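Local coordinates for putative peptidyl-arginine deiminase family protein (Campylobacter jejuni subsp. jejuni serotype O:2, PDB 6B10) that probably hydrolyses agmatine to N-carbamoylputrescine and ammonia, a step in polyamine biosynthesis, at residues 12-15 and 16-19; 239-242 and 243-246; 289-292 and 293-297. All coordinates share one frame; numbering follows the deposited sequence.

Interaction 1. Residues 12-15 and 16-19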
# COMPACT_ATOMS: atom_id res chain seq x y z
N SER A 12 5.01 12.85 -8.47
CA SER A 12 4.56 11.71 -7.69
C SER A 12 4.04 10.61 -8.63
O SER A 12 3.51 10.90 -9.71
CB SER A 12 3.47 12.14 -6.69
OG SER A 12 2.36 12.75 -7.35
N ILE A 13 4.21 9.36 -8.21
CA ILE A 13 3.93 8.20 -9.07
C ILE A 13 2.71 7.45 -8.56
O ILE A 13 2.69 7.02 -7.41
CB ILE A 13 5.13 7.23 -9.11
CG1 ILE A 13 6.40 7.95 -9.56
CG2 ILE A 13 4.85 6.07 -10.05
CD1 ILE A 13 7.66 7.13 -9.40
N PRO A 14 1.68 7.30 -9.42
CA PRO A 14 0.55 6.46 -9.04
C PRO A 14 0.92 4.98 -9.13
O PRO A 14 1.81 4.61 -9.91
CB PRO A 14 -0.50 6.81 -10.09
CG PRO A 14 0.28 7.17 -11.30
CD PRO A 14 1.57 7.79 -10.80
N GLU A 15 0.21 4.15 -8.37
CA GLU A 15 0.57 2.74 -8.25
C GLU A 15 0.43 1.96 -9.56
O GLU A 15 1.10 0.93 -9.75
CB GLU A 15 -0.28 2.09 -7.17
CG GLU A 15 0.34 0.83 -6.59
CD GLU A 15 -0.27 0.50 -5.25
OE1 GLU A 15 0.14 1.14 -4.25
OE2 GLU A 15 -1.18 -0.35 -5.20
N TRP A 16 -0.41 2.44 -10.46
CA TRP A 16 -0.61 1.76 -11.74
C TRP A 16 0.47 2.02 -12.80
O TRP A 16 0.42 1.45 -13.89
CB TRP A 16 -2.01 2.06 -12.31
CG TRP A 16 -2.27 3.51 -12.58
CD1 TRP A 16 -1.89 4.21 -13.69
CD2 TRP A 16 -2.98 4.42 -11.74
NE1 TRP A 16 -2.33 5.51 -13.59
CE2 TRP A 16 -3.00 5.66 -12.40
CE3 TRP A 16 -3.60 4.31 -10.49
CZ2 TRP A 16 -3.61 6.79 -11.85
CZ3 TRP A 16 -4.22 5.42 -9.95
CH2 TRP A 16 -4.22 6.64 -10.63
N SER A 17 1.44 2.88 -12.51
CA SER A 17 2.60 3.05 -13.39
C SER A 17 3.43 1.77 -13.42
O SER A 17 3.39 0.97 -12.47
CB SER A 17 3.49 4.21 -12.95
OG SER A 17 2.77 5.43 -12.96
N GLU A 18 4.17 1.58 -14.51
CA GLU A 18 4.91 0.35 -14.74
C GLU A 18 5.95 0.12 -13.65
O GLU A 18 6.61 1.06 -13.20
CB GLU A 18 5.59 0.38 -16.12
CG GLU A 18 6.13 -0.97 -16.57
CD GLU A 18 6.57 -0.99 -18.03
OE1 GLU A 18 6.93 0.08 -18.57
OE2 GLU A 18 6.56 -2.08 -18.65
N GLN A 19 6.10 -1.13 -13.25
CA GLN A 19 6.95 -1.49 -12.13
C GLN A 19 8.00 -2.53 -12.51
O GLN A 19 7.85 -3.25 -13.50
CB GLN A 19 6.09 -2.05 -10.99
CG GLN A 19 5.08 -1.07 -10.41
CD GLN A 19 4.02 -1.76 -9.56
OE1 GLN A 19 4.32 -2.68 -8.80
NE2 GLN A 19 2.77 -1.32 -9.70

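Interaction 2. Residues 239-242 and 243-246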
# COMPACT_ATOMS: atom_id res chain seq x y z
N MET A 239 -17.46 10.13 5.38
CA MET A 239 -16.34 10.07 4.44
C MET A 239 -16.84 10.17 3.00
O MET A 239 -16.25 10.86 2.18
CB MET A 239 -15.53 8.79 4.63
CG MET A 239 -14.19 8.80 3.91
SD MET A 239 -13.30 7.24 4.07
CE MET A 239 -14.27 6.20 2.98
N LYS A 240 -17.94 9.48 2.69
CA LYS A 240 -18.53 9.54 1.36
C LYS A 240 -18.87 10.98 0.97
O LYS A 240 -18.53 11.43 -0.13
CB LYS A 240 -19.78 8.66 1.27
CG LYS A 240 -20.40 8.59 -0.12
CD LYS A 240 -21.70 7.81 -0.12
CE LYS A 240 -22.42 7.91 -1.46
NZ LYS A 240 -23.33 6.74 -1.69
N GLU A 241 -19.52 11.69 1.88
CA GLU A 241 -19.91 13.09 1.63
C GLU A 241 -18.71 13.98 1.36
O GLU A 241 -18.74 14.79 0.43
CB GLU A 241 -20.74 13.64 2.80
CG GLU A 241 -22.13 13.02 2.93
CD GLU A 241 -22.95 13.14 1.67
OE1 GLU A 241 -22.84 14.18 0.99
OE2 GLU A 241 -23.71 12.20 1.34
N GLU A 242 -17.65 13.83 2.17
CA GLU A 242 -16.38 14.51 1.92
C GLU A 242 -15.86 14.24 0.51
O GLU A 242 -15.48 15.16 -0.22
CB GLU A 242 -15.32 14.03 2.90
CG GLU A 242 -15.13 14.90 4.12
CD GLU A 242 -14.09 14.31 5.04
OE1 GLU A 242 -12.98 14.87 5.12
OE2 GLU A 242 -14.38 13.27 5.67
N LEU A 243 -15.85 12.97 0.12
CA LEU A 243 -15.32 12.58 -1.18
C LEU A 243 -16.18 13.11 -2.33
O LEU A 243 -15.66 13.37 -3.41
CB LEU A 243 -15.17 11.06 -1.27
CG LEU A 243 -14.05 10.46 -0.40
CD1 LEU A 243 -14.08 8.95 -0.44
CD2 LEU A 243 -12.69 10.96 -0.85
N LYS A 244 -17.47 13.29 -2.08
CA LYS A 244 -18.36 13.89 -3.09
C LYS A 244 -18.01 15.35 -3.38
O LYS A 244 -18.29 15.83 -4.48
CB LYS A 244 -19.83 13.74 -2.69
CG LYS A 244 -20.38 12.36 -2.98
CD LYS A 244 -21.53 11.98 -2.08
CE LYS A 244 -22.77 12.80 -2.38
NZ LYS A 244 -23.96 12.20 -1.70
N LYS A 245 -17.39 16.03 -2.42
CA LYS A 245 -16.96 17.43 -2.62
C LYS A 245 -15.71 17.58 -3.49
O LYS A 245 -15.46 18.67 -4.01
CB LYS A 245 -16.70 18.13 -1.28
CG LYS A 245 -17.92 18.78 -0.64
CD LYS A 245 -18.68 17.84 0.28
CE LYS A 245 -19.61 18.61 1.20
NZ LYS A 245 -20.20 17.75 2.26
N THR A 246 -14.93 16.51 -3.66
CA THR A 246 -13.67 16.59 -4.40
C THR A 246 -13.85 16.72 -5.92
O THR A 246 -12.96 17.20 -6.61
CB THR A 246 -12.77 15.36 -4.14
OG1 THR A 246 -13.44 14.17 -4.60
CG2 THR A 246 -12.43 15.22 -2.66

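Interaction 3. Residues 289-292 and 293-297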
# COMPACT_ATOMS: atom_id res chain seq x y z
N ASN A 289 -19.47 -9.90 -1.14
CA ASN A 289 -18.95 -8.64 -1.65
C ASN A 289 -17.64 -8.77 -2.42
O ASN A 289 -17.30 -7.87 -3.17
CB ASN A 289 -18.81 -7.61 -0.52
CG ASN A 289 -20.16 -7.13 0.00
OD1 ASN A 289 -21.20 -7.47 -0.54
ND2 ASN A 289 -20.13 -6.35 1.06
N ASP A 290 -16.92 -9.88 -2.23
CA ASP A 290 -15.74 -10.21 -3.05
C ASP A 290 -16.10 -10.08 -4.52
O ASP A 290 -15.39 -9.43 -5.30
CB ASP A 290 -15.28 -11.65 -2.82
CG ASP A 290 -14.67 -11.89 -1.44
OD1 ASP A 290 -14.51 -10.96 -0.63
OD2 ASP A 290 -14.37 -13.06 -1.14
N GLU A 291 -17.19 -10.72 -4.89
CA GLU A 291 -17.65 -10.74 -6.27
C GLU A 291 -18.10 -9.36 -6.72
O GLU A 291 -17.84 -8.95 -7.84
CB GLU A 291 -18.78 -11.75 -6.45
CG GLU A 291 -19.36 -11.74 -7.86
CD GLU A 291 -20.28 -12.91 -8.16
OE1 GLU A 291 -20.46 -13.79 -7.29
OE2 GLU A 291 -20.83 -12.94 -9.29
N ILE A 292 -18.79 -8.64 -5.84
CA ILE A 292 -19.31 -7.32 -6.18
C ILE A 292 -18.18 -6.34 -6.46
O ILE A 292 -18.21 -5.60 -7.46
CB ILE A 292 -20.25 -6.77 -5.07
CG1 ILE A 292 -21.52 -7.63 -4.98
CG2 ILE A 292 -20.64 -5.32 -5.35
CD1 ILE A 292 -22.46 -7.25 -3.86
N ILE A 293 -17.16 -6.32 -5.59
CA ILE A 293 -16.07 -5.36 -5.76
C ILE A 293 -15.19 -5.72 -6.95
O ILE A 293 -14.74 -4.83 -7.66
CB ILE A 293 -15.26 -5.13 -4.46
CG1 ILE A 293 -14.54 -6.40 -3.99
CG2 ILE A 293 -16.18 -4.59 -3.37
CD1 ILE A 293 -13.05 -6.40 -4.25
N ALA A 294 -15.00 -7.01 -7.20
CA ALA A 294 -14.18 -7.47 -8.34
C ALA A 294 -14.81 -7.09 -9.68
O ALA A 294 -14.11 -6.64 -10.58
CB ALA A 294 -13.95 -8.97 -8.27
N LYS A 295 -16.12 -7.29 -9.82
CA LYS A 295 -16.82 -6.92 -11.05
C LYS A 295 -16.81 -5.41 -11.24
O LYS A 295 -16.56 -4.91 -12.34
CB LYS A 295 -18.26 -7.44 -11.04
CG LYS A 295 -18.34 -8.95 -11.10
CD LYS A 295 -19.76 -9.46 -11.28
CE LYS A 295 -20.63 -9.14 -10.08
NZ LYS A 295 -21.82 -10.04 -10.03
N ARG A 296 -17.06 -4.68 -10.16
CA ARG A 296 -17.09 -3.22 -10.18
C ARG A 296 -15.73 -2.64 -10.57
O ARG A 296 -15.65 -1.82 -11.50
CB ARG A 296 -17.52 -2.70 -8.80
CG ARG A 296 -18.17 -1.33 -8.80
CD ARG A 296 -18.75 -1.03 -7.42
NE ARG A 296 -20.11 -1.54 -7.25
CZ ARG A 296 -20.78 -1.57 -6.11
NH1 ARG A 296 -20.24 -1.15 -4.97
NH2 ARG A 296 -22.02 -2.04 -6.10
N LEU A 297 -14.67 -3.07 -9.89
CA LEU A 297 -13.33 -2.59 -10.19
C LEU A 297 -12.88 -3.01 -11.60
O LEU A 297 -12.23 -2.24 -12.30
CB LEU A 297 -12.33 -3.11 -9.16
CG LEU A 297 -12.36 -2.47 -7.77
CD1 LEU A 297 -11.59 -3.32 -6.77
CD2 LEU A 297 -11.79 -1.07 -7.80

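Interaction 1. Residues 12-15 and 16-19
Pro14 and Trp16 meet on one side of a type I beta turn that runs from Pro14 to Ser17. CB of Pro14 sits over the centre of the indole six-membered ring, 3.5 Å from its centroid and only 10° off the ring normal. This is a CH-pi contact over the face. Trp16 CG lies between the backbone N and the carbonyl carbon (chi1 61°), which folds the indole back against the proline.

The turn is closed by Ser17 N, which donates its N-H to Pro14 O at 3.1 Å. Ser17 OG is 3.3 Å from the same Pro14 O, at best a weak bond and not a settled one. Ser17 OG also packs 3.4 Å from Pro14 CD.

Further on, Gln19 NE2 reaches Glu15 O at 2.8 Å, but the bond is bent and weak. The same NE2 also binds Phe275 O, and Gln19 OE1 receives Asn327 and Gln55. The Glu15 carboxylate turns elsewhere: OE1 bonds to His322 NE2, and OE2 forms a salt bridge to Arg213 and a hydrogen bond to Phe275 N.

The contact thus leads strand 10-11 into strand 19-25. Several donors hold the Glu15 carboxylate. The turn itself rests on one sound backbone bond and the CH-pi contact of the proline with the indole.

Interaction 2. Residues 239-242 and 243-246
Glu241 and Lys244 lie side by side on the outer surface of helix 233-244 and point the same way. Their ends form a salt bridge, with Lys244 NZ 3.1 Å from Glu241 OE2. The lysine comes to the syn side of that oxygen, somewhat out of the carboxylate plane. Two bends make the meeting possible: Glu241 turns at chi2 (-56°) and Lys244 at chi3 (69°).

The shaft of Lys244 also crosses Lys240 at a slant, its CD 4.1 Å from Lys240 CG. Their ammonium groups stay apart, and Lys240 NZ pairs with Glu252. Lys245 folds back at chi2 (90°) and lays its CD 3.1 Å from Glu241 O.

Thr246 OG1 donates to Leu243 O at 2.6 Å. Thr246 N bonds to that oxygen as well, so two donors hold it.

Met239 and Leu243 are buried, one turn apart, with CG and CD1 4.4 Å from each other. The helix belongs to a beta-alpha-beta unit with strands 219-224 and 249-254. Leu243 packs on His222 and Leu250 of these strands, and on Leu194 of strand 190-194. Glu242 receives the backbone N-H groups of Glu195 and Asn196 just beyond that strand.

Interaction 3. Residues 289-292 and 293-297
Asn289 O takes the backbone N-H of Ile293 at 2.9 Å, in a nearly straight bond (168°). The side chain of Ile293 presses on the same oxygen, with CG1 3.2 Å from Asn289 O. CG1 lies between the backbone N and the carbonyl carbon (chi1 64°), which brings it back over the preceding turn. Ile293 CG1 also touches Asp290 O.

The next bonds follow the regular alpha-helical pattern. Ala294 N binds Asp290 O, Lys295 N binds Glu291 O, and Arg296 N binds Ile292 O. The methyl of Ala294 lies 3.3 Å from Asp290 O.

On the exposed side, Glu291 and Lys295 cross at an angle. Lys295 NZ forms a salt bridge to Glu291 OE2 at 3.2 Å. It comes from above the carboxylate plane, 39° out of it. The bend of Lys295 at chi3 turns CE back toward the glutamate, 3.6 Å from Glu291 CG.

Ile292 and Arg296 run side by side in the same direction. Ile292 CG2 covers one face of the guanidinium near its rim, 3.6 Å from Arg296 NH2. Arg296 NH1 is bound to Glu252 O of strand 249-254.

The helix is part of a beta-alpha-beta unit with strands 279-284 and 305-310. Ile293 and Leu297 pack on Val282 of the first of these. At the start of the helix Asp290 OD1 is met by Tyr270 OH and by Tyr285 N. The bonds to OD2, from Lys286 N and Asp287 N, are weak.

The buried carboxylate of Asp290 is thus held by hydrogen-bond donors, whereas the exposed one of Glu291 pairs with a lysine. An isoleucine shields one face of the arginine while a backbone oxygen holds its end.

Overall arrangement
The three contacts are separate and none touches another. Interactions 2 and 3 have centres about 21 Å apart and nearest atoms about 9 Å apart. They are linked through strand 249-254: Glu252 pairs by its carboxylate with Lys240 of interaction 2 and by its backbone oxygen with Arg296 of interaction 3. Interaction 1 lies about 24 Å from interaction 2 and 23 Å from interaction 3, centre to centre. It is the nearest of the three to the middle of the chain. The side chain of Trp16 is about 6 Å from a bound phosphate ion, probably from the crystallisation liquor. Glu15 makes a weak, long ion pair with Arg89 on helix 88-91, which also carries Phe91 of the potassium site.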